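Local atomic coordinates of probable methyltransferase (Bordetella pertussis, PDB entry 3KTY), a protein that probably transfers a methyl group from S-adenosyl-L-methionine to RNA, as a member of the TrmH family, this chain being its SpoU methylase domain. Residues A[28-42]-A[61-75]. Sequence-based numbering, arbitrary orientation.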
loop_
_atom_site.group_PDB
_atom_site.type_symbol
_atom_site.label_atom_id
_atom_site.label_comp_id
_atom_site.label_asym_id
_atom_site.label_seq_id
_atom_site.Cartn_x
_atom_site.Cartn_y
_atom_site.Cartn_z
ATOM N N ALA A 28 12.662 2.712 1.699
ATOM C CA ALA A 28 13.025 2.792 3.104
ATOM C C ALA A 28 11.902 3.383 3.936
ATOM O O ALA A 28 11.661 2.939 5.064
ATOM C CB ALA A 28 14.310 3.634 3.274
ATOM N N ARG A 29 11.235 4.396 3.363
ATOM C CA ARG A 29 10.161 5.123 4.029
ATOM C C ARG A 29 8.970 4.193 4.107
ATOM O O ARG A 29 8.390 3.975 5.179
ATOM C CB ARG A 29 9.804 6.415 3.272
ATOM C CG ARG A 29 8.881 7.324 4.054
ATOM C CD ARG A 29 8.370 8.574 3.288
ATOM N NE ARG A 29 6.904 8.589 3.269
ATOM C CZ ARG A 29 6.125 8.822 4.332
ATOM N NH1 ARG A 29 4.800 8.779 4.208
ATOM N NH2 ARG A 29 6.658 9.095 5.522
ATOM N N ALA A 30 8.604 3.624 2.971
ATOM C CA ALA A 30 7.576 2.572 2.995
ATOM C C ALA A 30 7.756 1.582 4.162
ATOM O O ALA A 30 6.846 1.409 4.963
ATOM C CB ALA A 30 7.559 1.817 1.675
ATOM N N ILE A 31 8.907 0.915 4.281
ATOM C CA ILE A 31 8.987 -0.088 5.356
ATOM C C ILE A 31 9.012 0.503 6.753
ATOM O O ILE A 31 8.475 -0.062 7.697
ATOM C CB ILE A 31 10.098 -1.172 5.176
ATOM C CG1 ILE A 31 11.497 -0.562 5.211
ATOM C CG2 ILE A 31 9.871 -1.985 3.894
ATOM C CD1 ILE A 31 12.572 -1.624 5.195
ATOM N N LYS A 32 9.625 1.659 6.899
ATOM C CA LYS A 32 9.602 2.245 8.206
ATOM C C LYS A 32 8.176 2.526 8.657
ATOM O O LYS A 32 7.864 2.320 9.824
ATOM C CB LYS A 32 10.437 3.520 8.268
ATOM C CG LYS A 32 10.770 3.882 9.685
ATOM C CD LYS A 32 11.682 5.076 9.736
ATOM C CE LYS A 32 12.223 5.288 11.149
ATOM N NZ LYS A 32 12.443 6.738 11.393
ATOM N N THR A 33 7.319 3.022 7.753
ATOM C CA THR A 33 5.951 3.342 8.152
ATOM C C THR A 33 5.191 2.130 8.674
ATOM O O THR A 33 4.207 2.278 9.393
ATOM C CB THR A 33 5.091 4.012 7.029
ATOM O OG1 THR A 33 4.778 3.059 5.999
ATOM C CG2 THR A 33 5.808 5.171 6.444
HETATM N N MSE A 34 5.619 0.949 8.261
HETATM C CA MSE A 34 5.050 -0.311 8.705
HETATM C C MSE A 34 5.785 -0.880 9.913
HETATM O O MSE A 34 5.467 -1.953 10.390
HETATM C CB MSE A 34 5.036 -1.332 7.540
HETATM C CG MSE A 34 4.093 -0.893 6.343
HETATM SE SE MSE A 34 2.254 -0.438 6.985
HETATM C CE MSE A 34 1.864 1.035 5.762
ATOM N N GLY A 35 6.782 -0.167 10.405
ATOM C CA GLY A 35 7.508 -0.632 11.566
ATOM C C GLY A 35 8.760 -1.450 11.269
ATOM O O GLY A 35 9.371 -1.956 12.189
ATOM N N PHE A 36 9.170 -1.558 10.012
ATOM C CA PHE A 36 10.375 -2.323 9.704
ATOM C C PHE A 36 11.623 -1.463 9.469
ATOM O O PHE A 36 11.549 -0.373 8.907
ATOM C CB PHE A 36 10.128 -3.254 8.529
ATOM C CG PHE A 36 9.017 -4.249 8.776
ATOM C CD1 PHE A 36 9.263 -5.425 9.480
ATOM C CD2 PHE A 36 7.712 -4.004 8.329
ATOM C CE1 PHE A 36 8.213 -6.372 9.715
ATOM C CE2 PHE A 36 6.649 -4.957 8.553
ATOM C CZ PHE A 36 6.908 -6.136 9.244
ATOM N N GLY A 37 12.782 -1.962 9.872
ATOM C CA GLY A 37 13.980 -1.163 9.699
ATOM C C GLY A 37 15.055 -1.754 8.813
ATOM O O GLY A 37 16.109 -1.139 8.652
ATOM N N GLU A 38 14.798 -2.939 8.254
ATOM C CA GLU A 38 15.823 -3.735 7.573
ATOM C C GLU A 38 15.673 -3.813 6.061
ATOM O O GLU A 38 14.897 -4.613 5.522
ATOM C CB GLU A 38 15.862 -5.156 8.151
ATOM C CG GLU A 38 17.209 -5.592 8.610
ATOM C CD GLU A 38 17.646 -4.843 9.842
ATOM O OE1 GLU A 38 16.973 -5.008 10.888
ATOM O OE2 GLU A 38 18.649 -4.089 9.761
ATOM N N LEU A 39 16.469 -3.015 5.375
ATOM C CA LEU A 39 16.437 -2.981 3.921
ATOM C C LEU A 39 17.779 -3.432 3.336
ATOM O O LEU A 39 18.822 -2.971 3.743
ATOM C CB LEU A 39 16.129 -1.570 3.439
ATOM C CG LEU A 39 16.159 -1.338 1.917
ATOM C CD1 LEU A 39 14.967 -1.943 1.211
ATOM C CD2 LEU A 39 16.185 0.147 1.669
ATOM N N VAL A 40 17.705 -4.322 2.358
ATOM C CA VAL A 40 18.847 -4.896 1.730
ATOM C C VAL A 40 18.777 -4.717 0.219
ATOM O O VAL A 40 17.759 -4.992 -0.406
ATOM C CB VAL A 40 18.935 -6.431 2.054
ATOM C CG1 VAL A 40 20.195 -7.021 1.391
ATOM C CG2 VAL A 40 18.983 -6.668 3.549
ATOM N N LEU A 41 19.865 -4.280 -0.368
ATOM C CA LEU A 41 19.969 -4.159 -1.816
ATOM C C LEU A 41 20.935 -5.194 -2.391
ATOM O O LEU A 41 22.030 -5.356 -1.875
ATOM C CB LEU A 41 20.545 -2.805 -2.149
ATOM C CG LEU A 41 19.809 -1.526 -1.692
ATOM C CD1 LEU A 41 20.383 -0.392 -2.457
ATOM C CD2 LEU A 41 18.337 -1.633 -1.989
ATOM N N VAL A 42 20.535 -5.879 -3.458
ATOM C CA VAL A 42 21.424 -6.785 -4.164
ATOM C C VAL A 42 21.750 -6.245 -5.570
ATOM O O VAL A 42 20.846 -5.938 -6.353
ATOM C CB VAL A 42 20.805 -8.190 -4.282
ATOM C CG1 VAL A 42 21.563 -9.038 -5.310
ATOM C CG2 VAL A 42 20.772 -8.875 -2.912
ATOM N N GLY A 61 12.589 11.183 6.903
ATOM C CA GLY A 61 12.000 10.491 8.039
ATOM C C GLY A 61 12.643 9.126 8.284
ATOM O O GLY A 61 12.854 8.719 9.424
ATOM N N ALA A 62 12.943 8.419 7.206
ATOM C CA ALA A 62 13.515 7.071 7.270
ATOM C C ALA A 62 14.983 7.057 6.821
ATOM O O ALA A 62 15.473 6.075 6.262
ATOM C CB ALA A 62 12.698 6.125 6.417
ATOM N N LEU A 63 15.686 8.154 7.063
ATOM C CA LEU A 63 17.077 8.259 6.629
ATOM C C LEU A 63 17.984 7.243 7.312
ATOM O O LEU A 63 18.960 6.778 6.719
ATOM C CB LEU A 63 17.606 9.657 6.866
ATOM C CG LEU A 63 18.032 10.213 5.518
ATOM C CD1 LEU A 63 17.988 11.758 5.496
ATOM C CD2 LEU A 63 19.420 9.652 5.140
ATOM N N ASP A 64 17.654 6.936 8.565
ATOM C CA ASP A 64 18.307 5.885 9.328
ATOM C C ASP A 64 18.174 4.489 8.690
ATOM O O ASP A 64 19.123 3.735 8.663
ATOM C CB ASP A 64 17.759 5.875 10.771
ATOM C CG ASP A 64 16.248 5.553 10.839
ATOM O OD1 ASP A 64 15.761 5.202 11.953
ATOM O OD2 ASP A 64 15.557 5.637 9.787
ATOM N N VAL A 65 16.993 4.136 8.200
ATOM C CA VAL A 65 16.799 2.827 7.603
ATOM C C VAL A 65 17.673 2.767 6.366
ATOM O O VAL A 65 18.269 1.724 6.037
ATOM C CB VAL A 65 15.303 2.602 7.235
ATOM C CG1 VAL A 65 15.108 1.450 6.251
ATOM C CG2 VAL A 65 14.494 2.361 8.475
ATOM N N LEU A 66 17.744 3.916 5.710
ATOM C CA LEU A 66 18.425 4.096 4.448
ATOM C C LEU A 66 19.932 4.012 4.611
ATOM O O LEU A 66 20.602 3.396 3.810
ATOM C CB LEU A 66 18.073 5.455 3.879
ATOM C CG LEU A 66 18.709 5.682 2.515
ATOM C CD1 LEU A 66 18.200 4.682 1.462
ATOM C CD2 LEU A 66 18.500 7.145 2.054
ATOM N N GLU A 67 20.452 4.642 5.657
ATOM C CA GLU A 67 21.870 4.569 5.981
ATOM C C GLU A 67 22.275 3.137 6.267
ATOM O O GLU A 67 23.186 2.619 5.645
ATOM C CB GLU A 67 22.183 5.417 7.205
ATOM C CG GLU A 67 22.440 6.858 6.914
ATOM C CD GLU A 67 22.143 7.754 8.110
ATOM O OE1 GLU A 67 21.509 7.271 9.083
ATOM O OE2 GLU A 67 22.533 8.945 8.071
ATOM N N ARG A 68 21.581 2.503 7.205
ATOM C CA ARG A 68 21.900 1.143 7.636
ATOM C C ARG A 68 21.683 0.047 6.605
ATOM O O ARG A 68 22.016 -1.098 6.868
ATOM C CB ARG A 68 21.110 0.778 8.901
ATOM C CG ARG A 68 21.501 1.616 10.132
ATOM C CD ARG A 68 20.734 1.177 11.390
ATOM N NE ARG A 68 19.295 1.489 11.331
ATOM C CZ ARG A 68 18.318 0.665 10.929
ATOM N NH1 ARG A 68 17.065 1.106 10.946
ATOM N NH2 ARG A 68 18.571 -0.581 10.518
ATOM N N ALA A 69 21.085 0.368 5.460
ATOM C CA ALA A 69 20.807 -0.646 4.435
ATOM C C ALA A 69 22.090 -1.362 3.980
ATOM O O ALA A 69 23.095 -0.734 3.680
ATOM C CB ALA A 69 20.149 -0.014 3.249
ATOM N N ALA A 70 22.030 -2.677 3.909
ATOM C CA ALA A 70 23.163 -3.473 3.510
ATOM C C ALA A 70 23.142 -3.632 1.990
ATOM O O ALA A 70 22.076 -3.795 1.409
ATOM C CB ALA A 70 23.068 -4.841 4.205
ATOM N N VAL A 71 24.309 -3.564 1.342
ATOM C CA VAL A 71 24.396 -3.813 -0.096
ATOM C C VAL A 71 25.306 -5.014 -0.357
ATOM O O VAL A 71 26.463 -4.981 0.041
ATOM C CB VAL A 71 25.030 -2.611 -0.887
ATOM C CG1 VAL A 71 25.069 -2.900 -2.385
ATOM C CG2 VAL A 71 24.307 -1.340 -0.630
ATOM N N HIS A 72 24.805 -6.010 -1.087
ATOM C CA HIS A 72 25.580 -7.150 -1.537
ATOM C C HIS A 72 25.553 -7.226 -3.029
ATOM O O HIS A 72 24.704 -6.630 -3.643
ATOM C CB HIS A 72 24.980 -8.401 -0.987
ATOM C CG HIS A 72 24.772 -8.339 0.483
ATOM N ND1 HIS A 72 25.829 -8.255 1.367
ATOM C CD2 HIS A 72 23.646 -8.305 1.230
ATOM C CE1 HIS A 72 25.362 -8.210 2.602
ATOM N NE2 HIS A 72 24.033 -8.218 2.545
ATOM N N ASP A 73 26.504 -7.943 -3.610
ATOM C CA ASP A 73 26.507 -8.167 -5.039
ATOM C C ASP A 73 25.642 -9.348 -5.431
ATOM O O ASP A 73 25.227 -9.475 -6.589
ATOM C CB ASP A 73 27.930 -8.421 -5.536
ATOM C CG ASP A 73 28.833 -7.181 -5.446
ATOM O OD1 ASP A 73 28.311 -6.049 -5.334
ATOM O OD2 ASP A 73 30.075 -7.345 -5.489
ATOM N N THR A 74 25.348 -10.221 -4.477
ATOM C CA THR A 74 24.635 -11.432 -4.830
ATOM C C THR A 74 23.456 -11.717 -3.884
ATOM O O THR A 74 23.459 -11.311 -2.722
ATOM C CB THR A 74 25.586 -12.638 -4.769
ATOM O OG1 THR A 74 25.850 -12.967 -3.391
ATOM C CG2 THR A 74 26.928 -12.355 -5.545
ATOM N N LEU A 75 22.477 -12.474 -4.374
ATOM C CA LEU A 75 21.297 -12.765 -3.583
ATOM C C LEU A 75 21.689 -13.846 -2.557
ATOM O O LEU A 75 21.247 -13.864 -1.394
ATOM C CB LEU A 75 20.124 -13.179 -4.494
ATOM C CG LEU A 75 18.753 -13.448 -3.811
ATOM C CD1 LEU A 75 18.193 -12.272 -2.990
ATOM C CD2 LEU A 75 17.696 -13.911 -4.796
HETATM O O HOH W 1 17.950 -0.975 6.730
#
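The Arg-68 guanidinium has Glu-38 at its edge and in its plane, OE2 lying 3.6 Å from Arg-68 NH2 in a salt bridge; the carboxylate is turned 64° against it. Arg-68 NH2 also donates to Gly-37 O at 3.1 Å, from above the carbonyl plane; this oxygen lies near the edge, tilted from the guanidinium plane. A water bonded to Gly-37 O also joins Leu-39 N to Val-65 O. Thr-33 CG2 covers one face of the Arg-29 guanidinium, whose NH1 hydrogen-bonds Gln-159 OE1 of the second subunit. The His-72 ring turns an edge to Val-40, with His-72 CD2 3.7 Å from Val-40 CG1. Val-65 CG1, anti to its backbone N (chi1 163°), reaches Ala-28 CB at 3.8 Å and also touches Ile-31 CD1. Lys-32 lays its CD on Ala-62 CB, and Lys-32 NZ donates a hydrogen bond to Gly-61 O at 2.8 Å. Asp-64 OD2 makes a long salt bridge to Lys-32 NZ. Helix 63-67 crosses the 28-33 turns of helix 21-33 at 117°. Parallel strands 39-42 and 70-72, joined through helices 53-59 and 63-67, form a beta-alpha-beta crossover at one sheet edge of the alpha-beta-alpha sandwich. Leu-41 N donates to Ala-70 O, and His-72 N to Leu-41 O. Helix 75-79 packs on Val-40, Val-42 and His-72, and strand 11-16 flanks 39-42 on its other side.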